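Local coordinates for trehalose monomycolate transport factor A (Mycolicibacterium smegmatis MC2 155, PDB 6T84), which is required for MmpL3-dependent transport of trehalose monomycolate to the mycobacterial cell wall, and for growth and cell elongation, at residues Arg13-Trp17 and Phe63-Ile67; Arg78-Asn83 and Trp143-Asn147. All blocks are in the same frame, centred on the assembly; numbering follows the deposited sequence.

Interaction 1. Residues Arg13-Trp17 and Phe63-Ile67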
# COMPACT_ATOMS: atom_id res chain seq x y z
N ARG A 13 3.96 20.01 6.78
CA ARG A 13 3.66 18.92 7.72
C ARG A 13 4.34 17.63 7.28
O ARG A 13 4.85 16.89 8.13
CB ARG A 13 2.14 18.74 7.84
CG ARG A 13 1.48 19.89 8.60
CD ARG A 13 -0.08 19.78 8.77
NE ARG A 13 -0.89 19.86 7.53
CZ ARG A 13 -1.48 18.80 6.95
NH1 ARG A 13 -1.35 17.54 7.46
NH2 ARG A 13 -2.22 18.99 5.86
N ARG A 14 4.39 17.35 5.97
CA ARG A 14 5.06 16.15 5.50
C ARG A 14 6.57 16.23 5.74
O ARG A 14 7.21 15.23 6.12
CB ARG A 14 4.70 15.91 4.02
CG ARG A 14 5.29 14.59 3.43
CD ARG A 14 4.53 13.36 3.96
NE ARG A 14 3.08 13.41 3.69
CZ ARG A 14 2.46 13.07 2.55
NH1 ARG A 14 3.16 12.75 1.44
NH2 ARG A 14 1.13 13.13 2.47
N LYS A 15 7.17 17.41 5.54
CA LYS A 15 8.59 17.60 5.85
C LYS A 15 8.88 17.42 7.35
O LYS A 15 9.89 16.81 7.72
CB LYS A 15 9.04 19.00 5.35
CG LYS A 15 10.52 19.10 5.04
CD LYS A 15 10.89 20.49 4.52
CE LYS A 15 10.15 20.86 3.23
NZ LYS A 15 10.73 22.07 2.56
N SER A 16 8.01 17.96 8.22
CA SER A 16 8.19 17.77 9.66
C SER A 16 8.12 16.30 10.03
O SER A 16 8.91 15.81 10.86
CB SER A 16 7.12 18.56 10.44
OG SER A 16 7.19 18.34 11.87
N TRP A 17 7.16 15.57 9.47
CA TRP A 17 7.01 14.16 9.77
C TRP A 17 8.21 13.37 9.27
O TRP A 17 8.70 12.48 9.98
CB TRP A 17 5.72 13.70 9.11
CG TRP A 17 5.42 12.27 9.24
CD1 TRP A 17 4.90 11.62 10.34
CD2 TRP A 17 5.57 11.27 8.23
NE1 TRP A 17 4.73 10.29 10.06
CE2 TRP A 17 5.11 10.05 8.78
CE3 TRP A 17 6.05 11.28 6.90
CZ2 TRP A 17 5.11 8.85 8.06
CZ3 TRP A 17 6.05 10.11 6.19
CH2 TRP A 17 5.58 8.90 6.78
N PHE A 63 8.68 4.23 0.95
CA PHE A 63 8.44 5.49 0.25
C PHE A 63 7.02 5.97 0.51
O PHE A 63 6.10 5.14 0.52
CB PHE A 63 8.64 5.31 -1.27
CG PHE A 63 10.04 4.75 -1.66
CD1 PHE A 63 11.18 4.96 -0.88
CD2 PHE A 63 10.19 4.04 -2.79
CE1 PHE A 63 12.46 4.48 -1.23
CE2 PHE A 63 11.46 3.57 -3.18
CZ PHE A 63 12.59 3.80 -2.39
N ILE A 64 6.84 7.25 0.78
CA ILE A 64 5.53 7.82 1.06
C ILE A 64 5.38 9.02 0.13
O ILE A 64 6.29 9.85 0.06
CB ILE A 64 5.42 8.26 2.53
CG1 ILE A 64 5.76 7.05 3.44
CG2 ILE A 64 3.99 8.79 2.81
CD1 ILE A 64 7.16 7.08 4.03
N PHE A 65 4.25 9.10 -0.56
CA PHE A 65 4.13 10.18 -1.55
C PHE A 65 2.66 10.41 -1.86
O PHE A 65 1.80 9.58 -1.54
CB PHE A 65 4.91 9.86 -2.84
CG PHE A 65 4.59 8.53 -3.42
CD1 PHE A 65 3.52 8.39 -4.31
CD2 PHE A 65 5.29 7.40 -3.02
CE1 PHE A 65 3.15 7.11 -4.81
CE2 PHE A 65 4.97 6.14 -3.55
CZ PHE A 65 3.90 5.99 -4.45
N ASP A 66 2.37 11.56 -2.47
CA ASP A 66 1.03 11.90 -2.90
C ASP A 66 0.94 11.76 -4.42
O ASP A 66 1.88 12.11 -5.14
CB ASP A 66 0.67 13.34 -2.52
CG ASP A 66 0.73 13.59 -1.04
OD1 ASP A 66 0.56 12.64 -0.25
OD2 ASP A 66 0.91 14.77 -0.66
N ILE A 67 -0.19 11.25 -4.88
CA ILE A 67 -0.57 11.31 -6.29
C ILE A 67 -1.72 12.29 -6.34
O ILE A 67 -2.82 11.99 -5.88
CB ILE A 67 -1.02 9.93 -6.80
CG1 ILE A 67 0.06 8.87 -6.45
CG2 ILE A 67 -1.36 9.99 -8.29
CD1 ILE A 67 -0.29 7.45 -6.90
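Arg14 and Trp17 of helix 10-21 both hold CG trans to the backbone N, chi1 -176° for Arg14, and this sends both side chains to strand 60-67. The Arg14 chain then bends at chi2 and chi3. Its guanidinium arrives end-on at Asp66, which comes from the opposite direction. Two nitrogens grip a single oxygen. Arg14 NH2 donates to Asp66 OD1 at 2.8 Å, on the syn lone pair. Arg14 NH1 reaches the same Asp66 OD1 at 3.1 Å, from above the carboxylate plane and along a more bent line. Asp66 OD1 lies in the guanidinium plane, but the two flat groups are nearly perpendicular, 83° apart. This is a buried salt bridge with a second shell. Thr72 OG1 also bonds Asp66 OD1, and Asn51 bonds both residues, Asp66 OD2 through its ND2 and Arg14 NH1 through its O. These partners should fix the rotation of both groups. The opposite charge of each partner probably helps to keep both ionised despite their burial.

The contact lays the N-terminal helix of this probably cytoplasmic domain against one face of the large antiparallel sheet. Helix and strand segments run almost exactly antiparallel, at 174°, with their axes 11.3 Å apart. That gap is bridged by side chains.

Nearer the start of the strand the contact is apolar. Ile64 CD1 touches Trp17 CH2 at 3.7 Å, and Ile64 CG1 comes within 3.8 Å of the same Trp17 CH2. The isoleucine meets the edge of the indole, and the two side chains cross at about a right angle. Ile64 CG2 lies loosely over one face of the Arg14 guanidinium. Trp17 NE1 bonds Asp163 OD1 of helix 159-175, and Trp162 packs edge-to-face with the indole.

Interaction 2. Residues Arg78-Asn83 and Trp143-Asn147. With SO4 (sulfate ion), chain C.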
# COMPACT_ATOMS: atom_id res chain seq x y z
N ARG A 78 9.66 -5.53 0.10
CA ARG A 78 9.55 -6.91 0.61
C ARG A 78 10.90 -7.61 0.55
O ARG A 78 11.66 -7.47 -0.43
CB ARG A 78 8.63 -7.75 -0.27
CG ARG A 78 7.18 -7.33 -0.34
CD ARG A 78 6.46 -8.17 -1.42
NE ARG A 78 6.49 -9.60 -1.07
CZ ARG A 78 5.57 -10.15 -0.29
NH1 ARG A 78 4.59 -9.38 0.18
NH2 ARG A 78 5.64 -11.43 0.02
N LYS A 79 11.15 -8.43 1.56
CA LYS A 79 12.44 -9.13 1.61
C LYS A 79 12.53 -10.21 0.53
O LYS A 79 13.59 -10.39 -0.08
CB LYS A 79 12.66 -9.70 3.01
CG LYS A 79 14.03 -10.32 3.20
CD LYS A 79 14.21 -10.84 4.62
CE LYS A 79 15.61 -11.38 4.82
NZ LYS A 79 16.62 -10.36 4.42
N VAL A 80 11.45 -10.94 0.30
CA VAL A 80 11.40 -12.02 -0.68
C VAL A 80 10.26 -11.74 -1.66
O VAL A 80 9.11 -11.56 -1.24
CB VAL A 80 11.20 -13.38 0.01
CG1 VAL A 80 11.31 -14.52 -1.01
CG2 VAL A 80 12.20 -13.54 1.17
N GLY A 81 10.55 -11.75 -2.96
CA GLY A 81 9.53 -11.47 -3.96
C GLY A 81 8.50 -12.59 -4.12
O GLY A 81 8.71 -13.75 -3.74
N THR A 82 7.35 -12.22 -4.69
CA THR A 82 6.33 -13.19 -5.04
C THR A 82 5.69 -12.81 -6.36
O THR A 82 5.62 -11.63 -6.69
CB THR A 82 5.24 -13.26 -3.96
OG1 THR A 82 4.28 -14.26 -4.32
CG2 THR A 82 4.41 -11.93 -3.78
N ASN A 83 5.19 -13.80 -7.10
CA ASN A 83 4.38 -13.48 -8.27
C ASN A 83 2.89 -13.41 -7.97
O ASN A 83 2.11 -13.11 -8.87
CB ASN A 83 4.55 -14.51 -9.39
CG ASN A 83 5.84 -14.34 -10.15
OD1 ASN A 83 6.41 -13.25 -10.24
ND2 ASN A 83 6.30 -15.44 -10.74
N TRP A 143 -2.24 -3.59 -1.15
CA TRP A 143 -1.96 -4.62 -2.14
C TRP A 143 -0.47 -4.85 -2.17
O TRP A 143 0.31 -4.04 -1.68
CB TRP A 143 -2.48 -4.28 -3.54
CG TRP A 143 -1.66 -3.23 -4.30
CD1 TRP A 143 -0.79 -3.49 -5.34
CD2 TRP A 143 -1.66 -1.79 -4.13
NE1 TRP A 143 -0.27 -2.30 -5.82
CE2 TRP A 143 -0.76 -1.25 -5.09
CE3 TRP A 143 -2.35 -0.89 -3.27
CZ2 TRP A 143 -0.53 0.12 -5.22
CZ3 TRP A 143 -2.09 0.45 -3.38
CH2 TRP A 143 -1.21 0.95 -4.37
N ASN A 144 -0.07 -5.97 -2.75
CA ASN A 144 1.34 -6.16 -3.03
C ASN A 144 1.60 -6.35 -4.51
O ASN A 144 0.73 -6.71 -5.30
CB ASN A 144 1.92 -7.33 -2.28
CG ASN A 144 1.46 -8.65 -2.88
OD1 ASN A 144 0.27 -9.06 -2.74
ND2 ASN A 144 2.38 -9.33 -3.58
N GLU A 145 2.86 -6.06 -4.86
CA GLU A 145 3.42 -6.40 -6.16
C GLU A 145 4.63 -7.28 -5.88
O GLU A 145 4.79 -7.78 -4.76
CB GLU A 145 3.71 -5.13 -6.99
CG GLU A 145 2.41 -4.35 -7.18
CD GLU A 145 2.45 -3.16 -8.08
OE1 GLU A 145 3.30 -3.11 -8.98
OE2 GLU A 145 1.58 -2.28 -7.93
N GLN A 146 5.50 -7.49 -6.87
CA GLN A 146 6.50 -8.52 -6.67
C GLN A 146 7.39 -8.25 -5.46
O GLN A 146 7.63 -9.15 -4.64
CB GLN A 146 7.35 -8.67 -7.93
CG GLN A 146 8.35 -9.83 -7.77
CD GLN A 146 9.07 -10.16 -9.05
OE1 GLN A 146 8.50 -10.11 -10.13
NE2 GLN A 146 10.35 -10.50 -8.92
N ASN A 147 7.91 -7.03 -5.33
CA ASN A 147 8.86 -6.69 -4.30
C ASN A 147 8.41 -5.60 -3.35
O ASN A 147 9.24 -5.03 -2.62
CB ASN A 147 10.15 -6.26 -5.01
CG ASN A 147 10.77 -7.39 -5.77
OD1 ASN A 147 11.13 -8.38 -5.17
ND2 ASN A 147 10.91 -7.24 -7.10
S SO4 C . 11.31 -3.72 -8.37
O1 SO4 C . 10.34 -4.83 -8.30
O2 SO4 C . 12.54 -4.20 -9.02
O3 SO4 C . 10.76 -2.62 -9.16
O4 SO4 C . 11.73 -3.24 -7.11
O HOH W 1 12.51 -8.54 -2.85
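Asn144 CB, Glu145 O and Gln146 O approach the Arg78 guanidinium obliquely. Arg78 has two conformers, and its side-chain contacts are those of the conformer described. The methyl of Thr82 lies on one face of the guanidinium, offset toward the rim. The amide of Asn144 is turned 44° from the guanidinium. Its ND2 lies 3.3 Å from Thr82 CG2, and the two side chains cross at about a right angle. Asn144 ND2 donates to Glu145 O and to Val84 O, while Asn144 OD1 accepts from Val86 N.

Arg78 bends at chi3 (62°), which helps to fold its NE back onto Val80 O. Arg78 NH2 bonds Leu176 O, and the Thr82 hydroxyl is paired with Pro180 O and Val84 N.

The backbones supply the two hydrogen bonds between the segments. Arg78 N meets Asn147 O at 2.8 Å, nearly straight at 176°, from above the carbonyl plane. Thr82 N reaches Gln146 O at 3.1 Å, on a lone pair in the carbonyl plane. Gly81 CA also lies 3.1 Å from Gln146 O, in a CA-H...O contact. A second such contact joins Gln146 CA to Thr82 O. Gln146 CG packs on Thr82 O. Water 1 donates to both Arg78 O and Asn147 OD1. Asn147 ND2 binds O1 of a sulfate ion, probably from the crystallisation liquor, at 2.8 Å, and Trp148 NE1 also binds it.

This is a loop-to-loop contact at the ends of central strands of the antiparallel sheet. The loop joining strands 71-77 and 86-90 is pinned to the short connection between strands 141-144 and 148-153, and Arg78 N to Asn147 O continues the pairing of strands 71-77 and 148-153.

Both contacts reach the same nine-stranded antiparallel sheet but do not touch. Their centres are 23 Å apart, and their nearest atoms are about 7 Å apart. Along the chain they come in series. Strand 71-77 connects them: it follows strand 60-67 of interaction 1, pairs with it, and leads into loop 78-83 of interaction 2. Interaction 1 is buried and rests on charged and apolar side chains. Interaction 2 is partly buried and relies more on backbone bonds. Helix 159-175 covers Trp17 in interaction 1, and Leu176, just after this helix, accepts from Arg78 in interaction 2. Of the two contacts, interaction 2 is the one that binds the sulfate, through Asn147.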